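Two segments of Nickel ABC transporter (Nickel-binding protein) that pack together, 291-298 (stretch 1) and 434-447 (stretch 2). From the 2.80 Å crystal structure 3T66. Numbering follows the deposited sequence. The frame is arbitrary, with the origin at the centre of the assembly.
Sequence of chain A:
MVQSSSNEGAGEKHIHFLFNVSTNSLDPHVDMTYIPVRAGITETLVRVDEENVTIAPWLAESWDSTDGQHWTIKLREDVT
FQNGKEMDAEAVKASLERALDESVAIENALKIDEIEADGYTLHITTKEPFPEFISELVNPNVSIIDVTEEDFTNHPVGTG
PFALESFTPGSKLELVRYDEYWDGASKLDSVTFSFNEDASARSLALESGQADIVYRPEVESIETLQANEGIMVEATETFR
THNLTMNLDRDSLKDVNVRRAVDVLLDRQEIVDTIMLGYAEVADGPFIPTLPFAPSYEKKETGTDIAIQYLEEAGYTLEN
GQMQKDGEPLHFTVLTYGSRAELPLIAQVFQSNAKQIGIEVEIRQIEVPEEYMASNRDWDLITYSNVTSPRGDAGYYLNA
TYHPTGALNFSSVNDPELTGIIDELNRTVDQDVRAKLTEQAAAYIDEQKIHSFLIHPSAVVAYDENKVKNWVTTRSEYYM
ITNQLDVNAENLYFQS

Stretch 1 291-298: LPFAPSYE
Stretch 2 434-447: RAKLTEQAAAYIDE

No hydrogen bond joins the two stretches, although the loop backbone comes close to the helix at Phe 293; 438 Å² is buried, both sides summed, and the contact includes a CH-pi contact, a CA-H...O contact and apolar packing. The loop begins with a type I beta turn from Leu 291 to Ala 294, with Pro 292 at phi/psi -69/-20° and Phe 293 at -112/31°, then runs extended from Ala 294 to Glu 298 (phi -58 to -118°, psi 137 to 152°) towards the later helical residues. The CA atoms approach most closely at Phe 293 and Glu 439, 4.8 Å apart. Here Phe 293 O lies 3.5 Å from Glu 439 CA in a CA-H...O contact and 3.3 Å from Glu 439 CG.

Phe 293 adopts chi1 p (47°) with chi2 79°, placing one ring face under Thr 438 CG2, 4.2 Å from the ring centroid in a CH-pi contact; Phe 293 CB sits 3.4 Å from Ala 435 O. Thr 438 OG1 turns back to Arg 434 O in a very short 2.5 Å hydrogen bond. Further along, Pro 295 CG, in an exo pucker, meets Ala 442 CB at 3.6 Å. Tyr 297 (chi1 m, chi2 90°) presents its ring edge to Asp 446, with Tyr 297 CD2 3.6 Å from Asp 446 OD1.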

# COMPACT_ATOMS: atom_id res chain seq x y z
N LEU A 291 -4.81 -3.60 -10.78
CA LEU A 291 -5.87 -2.72 -10.29
C LEU A 291 -6.86 -2.53 -11.41
O LEU A 291 -6.48 -2.58 -12.57
CB LEU A 291 -5.29 -1.39 -9.86
CG LEU A 291 -4.76 -1.35 -8.43
CD1 LEU A 291 -3.77 -0.23 -8.28
CD2 LEU A 291 -5.86 -1.14 -7.40
N PRO A 292 -8.14 -2.35 -11.05
CA PRO A 292 -9.16 -2.22 -12.07
C PRO A 292 -9.04 -0.90 -12.86
O PRO A 292 -9.55 -0.79 -13.97
CB PRO A 292 -10.46 -2.28 -11.26
CG PRO A 292 -10.08 -1.73 -9.94
CD PRO A 292 -8.72 -2.25 -9.70
N PHE A 293 -8.35 0.10 -12.31
CA PHE A 293 -8.21 1.41 -12.96
C PHE A 293 -6.83 1.75 -13.45
O PHE A 293 -6.46 2.92 -13.49
CB PHE A 293 -8.68 2.53 -12.03
CG PHE A 293 -8.14 2.45 -10.62
CD1 PHE A 293 -6.87 2.87 -10.32
CD2 PHE A 293 -8.94 1.97 -9.57
CE1 PHE A 293 -6.40 2.82 -9.00
CE2 PHE A 293 -8.47 1.94 -8.27
CZ PHE A 293 -7.20 2.36 -7.99
N ALA A 294 -6.05 0.75 -13.84
CA ALA A 294 -4.72 0.98 -14.35
C ALA A 294 -4.79 0.89 -15.86
O ALA A 294 -5.46 0.03 -16.41
CB ALA A 294 -3.78 -0.03 -13.79
N PRO A 295 -4.11 1.82 -16.54
CA PRO A 295 -4.07 1.92 -17.99
C PRO A 295 -3.23 0.82 -18.54
O PRO A 295 -2.32 0.34 -17.84
CB PRO A 295 -3.30 3.22 -18.21
CG PRO A 295 -3.44 3.98 -16.98
CD PRO A 295 -3.41 2.95 -15.91
N SER A 296 -3.51 0.40 -19.77
CA SER A 296 -2.49 -0.33 -20.52
C SER A 296 -1.49 0.74 -20.99
O SER A 296 -1.88 1.87 -21.35
CB SER A 296 -3.06 -1.16 -21.71
N TYR A 297 -0.20 0.44 -20.96
CA TYR A 297 0.74 1.46 -21.44
C TYR A 297 1.50 0.93 -22.66
O TYR A 297 1.82 -0.29 -22.69
CB TYR A 297 1.70 1.83 -20.34
CG TYR A 297 1.10 2.52 -19.12
CD1 TYR A 297 0.63 1.79 -18.03
CD2 TYR A 297 1.07 3.91 -19.03
CE1 TYR A 297 0.10 2.43 -16.88
CE2 TYR A 297 0.54 4.55 -17.89
CZ TYR A 297 0.07 3.79 -16.82
OH TYR A 297 -0.42 4.43 -15.70
N GLU A 298 1.77 1.80 -23.67
CA GLU A 298 2.58 1.40 -24.83
C GLU A 298 3.93 0.94 -24.29
O GLU A 298 4.42 1.49 -23.32
CB GLU A 298 2.74 2.53 -25.86
N ARG A 434 -15.87 5.81 -10.48
CA ARG A 434 -14.64 6.19 -9.79
C ARG A 434 -13.47 5.49 -10.49
O ARG A 434 -12.42 6.10 -10.77
CB ARG A 434 -14.69 5.81 -8.32
CG ARG A 434 -15.66 6.62 -7.49
CD ARG A 434 -15.48 6.31 -6.01
NE ARG A 434 -14.14 6.66 -5.55
CZ ARG A 434 -13.74 7.92 -5.41
NH1 ARG A 434 -14.58 8.92 -5.69
NH2 ARG A 434 -12.52 8.19 -5.01
N ALA A 435 -13.66 4.22 -10.78
CA ALA A 435 -12.75 3.49 -11.60
C ALA A 435 -12.48 4.18 -12.95
O ALA A 435 -11.32 4.27 -13.33
CB ALA A 435 -13.27 2.11 -11.82
N LYS A 436 -13.52 4.61 -13.68
CA LYS A 436 -13.27 5.13 -15.05
C LYS A 436 -12.43 6.41 -14.97
O LYS A 436 -11.51 6.64 -15.77
CB LYS A 436 -14.56 5.34 -15.89
N LEU A 437 -12.75 7.23 -13.97
CA LEU A 437 -12.09 8.52 -13.83
C LEU A 437 -10.61 8.39 -13.44
O LEU A 437 -9.75 9.09 -13.96
CB LEU A 437 -12.87 9.37 -12.86
CG LEU A 437 -14.21 9.73 -13.49
CD1 LEU A 437 -15.26 9.95 -12.45
CD2 LEU A 437 -14.06 10.99 -14.24
N THR A 438 -10.30 7.45 -12.58
CA THR A 438 -8.94 7.23 -12.17
C THR A 438 -8.03 6.77 -13.31
O THR A 438 -6.88 7.12 -13.34
CB THR A 438 -8.90 6.25 -10.99
OG1 THR A 438 -10.05 6.46 -10.19
CG2 THR A 438 -7.73 6.49 -10.13
N GLU A 439 -8.55 5.98 -14.25
CA GLU A 439 -7.80 5.50 -15.39
C GLU A 439 -7.46 6.70 -16.24
O GLU A 439 -6.44 6.74 -16.86
CB GLU A 439 -8.63 4.53 -16.25
CG GLU A 439 -8.37 3.01 -16.14
CD GLU A 439 -8.26 2.28 -17.48
OE1 GLU A 439 -7.59 2.83 -18.34
OE2 GLU A 439 -8.82 1.18 -17.69
N GLN A 440 -8.33 7.68 -16.26
CA GLN A 440 -8.17 8.84 -17.09
C GLN A 440 -7.16 9.77 -16.51
O GLN A 440 -6.40 10.37 -17.20
CB GLN A 440 -9.48 9.59 -17.16
CG GLN A 440 -10.56 8.92 -17.91
CD GLN A 440 -11.75 9.79 -18.04
OE1 GLN A 440 -12.87 9.34 -18.14
NE2 GLN A 440 -11.50 11.07 -18.03
N ALA A 441 -7.22 9.93 -15.22
CA ALA A 441 -6.29 10.76 -14.55
C ALA A 441 -4.94 10.06 -14.69
O ALA A 441 -3.93 10.71 -14.96
CB ALA A 441 -6.68 10.90 -13.11
N ALA A 442 -4.92 8.74 -14.57
CA ALA A 442 -3.71 8.00 -14.78
C ALA A 442 -3.19 8.28 -16.20
O ALA A 442 -2.16 8.95 -16.37
CB ALA A 442 -3.95 6.57 -14.58
N ALA A 443 -3.93 7.84 -17.21
CA ALA A 443 -3.65 8.16 -18.61
C ALA A 443 -3.14 9.60 -18.80
O ALA A 443 -2.13 9.88 -19.44
CB ALA A 443 -4.91 7.93 -19.45
N TYR A 444 -3.86 10.55 -18.24
CA TYR A 444 -3.48 11.89 -18.49
C TYR A 444 -2.12 12.20 -17.88
O TYR A 444 -1.32 12.92 -18.49
CB TYR A 444 -4.52 12.83 -17.95
CG TYR A 444 -4.11 14.20 -18.22
CD1 TYR A 444 -4.25 14.72 -19.49
CD2 TYR A 444 -3.53 14.96 -17.24
CE1 TYR A 444 -3.84 16.01 -19.78
CE2 TYR A 444 -3.11 16.23 -17.49
CZ TYR A 444 -3.28 16.77 -18.78
OH TYR A 444 -2.88 18.07 -19.05
N ILE A 445 -1.87 11.65 -16.69
CA ILE A 445 -0.59 11.80 -15.97
C ILE A 445 0.59 11.14 -16.73
O ILE A 445 1.72 11.61 -16.69
CB ILE A 445 -0.72 11.25 -14.55
CG1 ILE A 445 -1.54 12.21 -13.69
CG2 ILE A 445 0.62 11.08 -13.91
CD1 ILE A 445 -2.22 11.59 -12.43
N ASP A 446 0.30 10.07 -17.44
CA ASP A 446 1.28 9.55 -18.37
C ASP A 446 1.62 10.51 -19.51
O ASP A 446 2.80 10.83 -19.68
CB ASP A 446 0.75 8.28 -19.00
CG ASP A 446 1.85 7.45 -19.59
OD1 ASP A 446 1.72 6.99 -20.78
OD2 ASP A 446 2.84 7.27 -18.83
N GLU A 447 0.60 10.93 -20.29
CA GLU A 447 0.80 11.67 -21.54
C GLU A 447 1.64 12.89 -21.23
O GLU A 447 2.68 13.13 -21.83
CB GLU A 447 -0.53 12.09 -22.18